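Local coordinates for protein putative metallopeptidase (Shewanella baltica OS155, PDB 3IEH) that probably acts as a zinc-dependent hydrolase of the M14 metallocarboxypeptidase family, with a zinc ion bound in its presumed active site, at residues 73-78 and 168-173; 162-167 and 238-243. All coordinates share one frame; numbering follows the deposited sequence.

Interaction 1. Residues 73-78 and 168-173; sequences AGFHGE and TCHEDV. With ZN (zinc ion), chain B.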
loop_
_atom_site.group_PDB
_atom_site.type_symbol
_atom_site.label_atom_id
_atom_site.label_comp_id
_atom_site.label_asym_id
_atom_site.label_seq_id
_atom_site.Cartn_x
_atom_site.Cartn_y
_atom_site.Cartn_z
ATOM N N ALA A 73 -0.328 1.263 2.657
ATOM C CA ALA A 73 0.498 2.314 2.096
ATOM C C ALA A 73 1.582 2.669 3.090
ATOM O O ALA A 73 1.492 2.323 4.266
ATOM C CB ALA A 73 -0.362 3.554 1.798
ATOM N N GLY A 74 2.617 3.344 2.614
ATOM C CA GLY A 74 3.627 3.906 3.484
ATOM C C GLY A 74 4.626 2.957 4.117
ATOM O O GLY A 74 5.119 3.233 5.221
ATOM N N PHE A 75 4.931 1.850 3.435
ATOM C CA PHE A 75 6.038 0.991 3.850
ATOM C C PHE A 75 7.337 1.736 3.684
ATOM O O PHE A 75 8.267 1.513 4.439
ATOM C CB PHE A 75 6.109 -0.286 3.010
ATOM C CG PHE A 75 5.117 -1.317 3.412
ATOM C CD1 PHE A 75 3.847 -1.329 2.855
ATOM C CD2 PHE A 75 5.441 -2.258 4.381
ATOM C CE1 PHE A 75 2.902 -2.293 3.249
ATOM C CE2 PHE A 75 4.507 -3.232 4.780
ATOM C CZ PHE A 75 3.243 -3.245 4.220
ATOM N N HIS A 76 7.409 2.606 2.674
ATOM C CA HIS A 76 8.609 3.377 2.407
ATOM C C HIS A 76 8.311 4.851 2.542
ATOM O O HIS A 76 7.432 5.357 1.850
ATOM C CB HIS A 76 9.135 3.045 1.022
ATOM C CG HIS A 76 9.567 1.623 0.881
ATOM N ND1 HIS A 76 9.191 0.832 -0.179
ATOM C CD2 HIS A 76 10.320 0.840 1.685
ATOM C CE1 HIS A 76 9.714 -0.374 -0.034
ATOM N NE2 HIS A 76 10.398 -0.396 1.093
ATOM N N GLY A 77 9.076 5.535 3.402
ATOM C CA GLY A 77 8.770 6.904 3.842
ATOM C C GLY A 77 8.842 7.992 2.802
ATOM O O GLY A 77 8.245 9.063 2.982
ATOM N N GLU A 78 9.578 7.738 1.717
ATOM C CA GLU A 78 9.662 8.707 0.612
ATOM C C GLU A 78 8.503 8.571 -0.388
ATOM O O GLU A 78 8.361 9.375 -1.291
ATOM C CB GLU A 78 11.011 8.608 -0.112
ATOM C CG GLU A 78 11.140 7.625 -1.279
ATOM C CD GLU A 78 11.261 6.173 -0.868
ATOM O OE1 GLU A 78 10.773 5.842 0.224
ATOM O OE2 GLU A 78 11.858 5.368 -1.639
ATOM N N THR A 168 -1.241 -2.840 -2.303
ATOM C CA THR A 168 -0.282 -2.031 -1.568
ATOM C C THR A 168 0.167 -0.882 -2.491
ATOM O O THR A 168 0.490 -1.120 -3.647
ATOM C CB THR A 168 0.905 -2.864 -1.027
ATOM O OG1 THR A 168 1.654 -2.042 -0.128
ATOM C CG2 THR A 168 1.812 -3.343 -2.150
ATOM N N CYS A 169 0.154 0.355 -1.988
ATOM C CA CYS A 169 0.447 1.525 -2.815
ATOM C C CYS A 169 1.833 2.119 -2.581
ATOM O O CYS A 169 2.087 2.772 -1.556
ATOM C CB CYS A 169 -0.631 2.551 -2.595
ATOM S SG CYS A 169 -2.219 1.862 -3.157
ATOM N N HIS A 170 2.727 1.877 -3.540
ATOM C CA HIS A 170 4.107 2.304 -3.444
ATOM C C HIS A 170 4.392 3.362 -4.473
ATOM O O HIS A 170 3.539 3.691 -5.319
ATOM C CB HIS A 170 5.030 1.115 -3.658
ATOM C CG HIS A 170 5.042 0.158 -2.505
ATOM N ND1 HIS A 170 6.097 0.062 -1.632
ATOM C CD2 HIS A 170 4.104 -0.700 -2.048
ATOM C CE1 HIS A 170 5.831 -0.846 -0.714
ATOM N NE2 HIS A 170 4.628 -1.324 -0.944
ATOM N N GLU A 171 5.573 3.948 -4.353
ATOM C CA GLU A 171 6.059 4.898 -5.339
ATOM C C GLU A 171 7.511 4.598 -5.661
ATOM O O GLU A 171 8.207 4.010 -4.865
ATOM C CB GLU A 171 5.941 6.321 -4.846
ATOM C CG GLU A 171 4.572 6.769 -4.472
ATOM C CD GLU A 171 4.434 8.264 -4.671
ATOM O OE1 GLU A 171 4.745 8.998 -3.733
ATOM O OE2 GLU A 171 4.109 8.728 -5.788
ATOM N N ASP A 172 7.953 4.999 -6.842
ATOM C CA ASP A 172 9.330 4.778 -7.281
ATOM C C ASP A 172 9.964 6.155 -7.537
ATOM O O ASP A 172 9.640 6.818 -8.525
ATOM C CB ASP A 172 9.316 3.877 -8.534
ATOM C CG ASP A 172 10.717 3.519 -9.066
ATOM O OD1 ASP A 172 11.757 4.083 -8.645
ATOM O OD2 ASP A 172 10.764 2.665 -9.961
ATOM N N VAL A 173 10.866 6.564 -6.637
ATOM C CA VAL A 173 11.576 7.862 -6.728
ATOM C C VAL A 173 12.607 7.913 -7.873
ATOM O O VAL A 173 13.052 8.978 -8.255
ATOM C CB VAL A 173 12.258 8.261 -5.371
ATOM C CG1 VAL A 173 13.407 7.295 -4.979
ATOM C CG2 VAL A 173 12.786 9.653 -5.443
HETATM ZN ZN ZN B . 8.274 1.115 -2.078
HETATM O O HOH W 1 3.481 4.514 0.086
HETATM O O HOH W 2 10.989 5.015 -4.217
HETATM O O HOH W 3 8.748 0.082 -4.084
#
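His170 and Phe75 meet with their rings nearly parallel, 11° between planes, yet offset so that little of one ring lies over the other. The touching atoms are Phe75 CB and His170 CE1, 3.8 Å apart; further out, the Phe75 ring reaches Thr168 OG1. CG of His170 lies anti to the carbonyl carbon (chi1 -72°), and from there the ring extends toward the 73-78 loop and offers ND1 to the zinc ion at 2.5 Å. His76 binds the same ion through its own ND1 at 2.1 Å. The two ND1 atoms are 3.5 Å apart, that of His76 lying near the plane of the His170 ring at its edge, and the two imidazole planes make an angle of 66°. On the other side of CE1, His170 NE2 gives a weak, bent hydrogen bond to Thr168 OG1, and that hydroxyl is bonded in turn to Ser72. His76 NE2 is hydrogen-bonded to Asn126 OD1, which should help fix the rotation of that imidazole.

Glu78 joins from the other end of the loop. Its chain bends at chi2, bringing OE2 to 4.2 Å from Val173 CG1, while a water lies 2.7 Å from Glu78 OE2 and accepts from Val173 N. Arg119 forms a salt bridge with the same carboxylate oxygen. No direct hydrogen bond joins the segments; a second water links Gly74 N to Cys169 O, 2.8 Å from the latter. His76 and Glu79 from the loop and His170 from the strand, with a water, bind the zinc ion, the His-Glu-His set of the M14 family. The loop runs from strand 68-73 to helix 81-91, and His170 sits on the adjacent parallel strand 165-172, touching strand 242-248 and helix 230-237.

Interaction 2. Residues 162-167 and 238-243; sequences CRDGIL and GARVGA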
loop_
_atom_site.group_PDB
_atom_site.type_symbol
_atom_site.label_atom_id
_atom_site.label_comp_id
_atom_site.label_asym_id
_atom_site.label_seq_id
_atom_site.Cartn_x
_atom_site.Cartn_y
_atom_site.Cartn_z
ATOM N N CYS A 162 -7.542 -9.743 4.022
ATOM C CA CYS A 162 -7.213 -9.611 2.609
ATOM C C CYS A 162 -7.396 -10.862 1.755
ATOM O O CYS A 162 -6.848 -10.943 0.655
ATOM C CB CYS A 162 -5.769 -9.111 2.491
ATOM S SG CYS A 162 -4.496 -10.317 2.870
ATOM N N ARG A 163 -8.218 -11.801 2.222
ATOM C CA ARG A 163 -8.413 -13.055 1.491
ATOM C C ARG A 163 -8.832 -12.859 0.044
ATOM O O ARG A 163 -8.434 -13.647 -0.832
ATOM C CB ARG A 163 -9.387 -14.005 2.199
ATOM C CG ARG A 163 -8.686 -14.887 3.226
ATOM C CD ARG A 163 -9.330 -16.242 3.457
ATOM N NE ARG A 163 -8.297 -17.147 3.982
ATOM C CZ ARG A 163 -7.457 -17.879 3.238
ATOM N NH1 ARG A 163 -7.517 -17.871 1.898
ATOM N NH2 ARG A 163 -6.548 -18.642 3.843
ATOM N N ASP A 164 -9.609 -11.807 -0.194
ATOM C CA ASP A 164 -10.159 -11.531 -1.523
ATOM C C ASP A 164 -9.368 -10.458 -2.278
ATOM O O ASP A 164 -9.695 -10.145 -3.407
ATOM C CB ASP A 164 -11.618 -11.107 -1.370
ATOM C CG ASP A 164 -12.422 -12.112 -0.569
ATOM O OD1 ASP A 164 -12.525 -13.234 -1.070
ATOM O OD2 ASP A 164 -12.943 -11.802 0.542
ATOM N N GLY A 165 -8.319 -9.902 -1.676
ATOM C CA GLY A 165 -7.526 -8.932 -2.389
ATOM C C GLY A 165 -6.626 -8.135 -1.489
ATOM O O GLY A 165 -7.021 -7.765 -0.391
ATOM N N ILE A 166 -5.401 -7.909 -1.943
ATOM C CA ILE A 166 -4.428 -7.085 -1.233
ATOM C C ILE A 166 -3.904 -6.059 -2.260
ATOM O O ILE A 166 -3.471 -6.421 -3.367
ATOM C CB ILE A 166 -3.275 -7.952 -0.615
ATOM C CG1 ILE A 166 -2.197 -7.110 0.101
ATOM C CG2 ILE A 166 -2.542 -8.747 -1.669
ATOM C CD1 ILE A 166 -2.718 -6.084 1.044
ATOM N N LEU A 167 -4.041 -4.780 -1.942
ATOM C CA LEU A 167 -3.423 -3.735 -2.732
ATOM C C LEU A 167 -2.451 -3.041 -1.818
ATOM O O LEU A 167 -2.786 -2.695 -0.687
ATOM C CB LEU A 167 -4.447 -2.732 -3.262
ATOM C CG LEU A 167 -3.918 -1.379 -3.773
ATOM C CD1 LEU A 167 -3.012 -1.543 -4.950
ATOM C CD2 LEU A 167 -5.079 -0.437 -4.108
ATOM N N GLY A 238 -2.527 -16.771 1.174
ATOM C CA GLY A 238 -3.908 -17.000 0.794
ATOM C C GLY A 238 -4.649 -15.854 0.140
ATOM O O GLY A 238 -5.809 -16.043 -0.211
ATOM N N ALA A 239 -4.011 -14.679 -0.007
ATOM C CA ALA A 239 -4.634 -13.520 -0.690
ATOM C C ALA A 239 -4.815 -13.895 -2.158
ATOM O O ALA A 239 -3.833 -14.225 -2.859
ATOM C CB ALA A 239 -3.791 -12.248 -0.540
ATOM N N ARG A 240 -6.077 -13.881 -2.599
ATOM C CA ARG A 240 -6.456 -14.426 -3.916
ATOM C C ARG A 240 -5.875 -13.661 -5.087
ATOM O O ARG A 240 -5.514 -14.260 -6.094
ATOM C CB ARG A 240 -7.970 -14.545 -4.043
ATOM C CG ARG A 240 -8.514 -15.705 -3.242
ATOM C CD ARG A 240 -10.021 -15.792 -3.345
ATOM N NE ARG A 240 -10.557 -16.914 -2.560
ATOM C CZ ARG A 240 -11.078 -16.820 -1.335
ATOM N NH1 ARG A 240 -11.171 -15.645 -0.704
ATOM N NH2 ARG A 240 -11.501 -17.919 -0.721
ATOM N N VAL A 241 -5.816 -12.343 -4.938
ATOM C CA VAL A 241 -5.169 -11.458 -5.882
ATOM C C VAL A 241 -4.440 -10.387 -5.067
ATOM O O VAL A 241 -4.845 -10.027 -3.939
ATOM C CB VAL A 241 -6.175 -10.775 -6.831
ATOM C CG1 VAL A 241 -6.847 -11.789 -7.694
ATOM C CG2 VAL A 241 -7.238 -9.930 -6.035
ATOM N N GLY A 242 -3.366 -9.881 -5.642
ATOM C CA GLY A 242 -2.580 -8.810 -5.035
ATOM C C GLY A 242 -2.057 -7.897 -6.116
ATOM O O GLY A 242 -1.866 -8.330 -7.249
ATOM N N ALA A 243 -1.870 -6.628 -5.771
ATOM C CA ALA A 243 -1.231 -5.653 -6.650
ATOM C C ALA A 243 -0.404 -4.720 -5.794
ATOM O O ALA A 243 -0.838 -4.319 -4.695
ATOM C CB ALA A 243 -2.264 -4.841 -7.437
#
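Asp164 and Arg240 run alongside each other in the same direction, with carboxylate and guanidinium planes only 11° apart. Asp164 OD1 meets Arg240 NH1 at 2.8 Å in a salt bridge, while the other carboxylate oxygen takes the backbone N-H of Ser68. The Arg240 chain is extended from CG to NE and passes over the carbonyl of Arg163, its CG 3.2 Å from Arg163 O. That oxygen accepts the backbone N of Arg240 at 3.0 Å, the donor standing 43° above the carbonyl plane, and also a weak bond from NH1. The Arg163 side chain runs out to Gly238, where NH1 lies close to the carbonyl oxygen at too poor an angle for a hydrogen bond.

Further along, the backbones become parallel strands: Ile166 N donates to Val241 O, and Ala243 N to Ile166 O at 2.9 Å. Ile166 CG1 is anti to the backbone N (chi1 178°), which leaves CG2 to touch Gly242 CA at 3.4 Å and Ala239 CB at 3.9 Å. Cys162 SG approaches the same Ala239 methyl. On the opposite face from Ile166, Leu167 and Ala243 lie together, Leu167 CD1 resting near the Ala243 carbonyl oxygen and its methyl.

Strand 165-172 is thus paired with strand 242-248, and strand 68-73 flanks it on its other edge. Ile166 packs on helix 230-237, whereas Leu167 packs on helix 253-271 and Ala243 on helix 191-201.

Strand 165-172 carries both contacts: its beginning pairs with 238-243 in interaction 2, and its later part brings His170 to the zinc ion in interaction 1. The two centres are 18 Å apart, yet the contacts join where Thr168 N comes within 2.8 Å of Ala243 O, a probable hydrogen bond that continues the parallel pairing. Interaction 2 stays clear of the metal, the side chain of Leu167 being about 12 Å from the zinc ion. Farther along strand 242-248 lies Glu246, the predicted proton donor/acceptor, whose side chain comes close to that of His170. The parallel pairing of interaction 2 therefore belongs to the same two strands that bring a zinc ligand and this glutamate together.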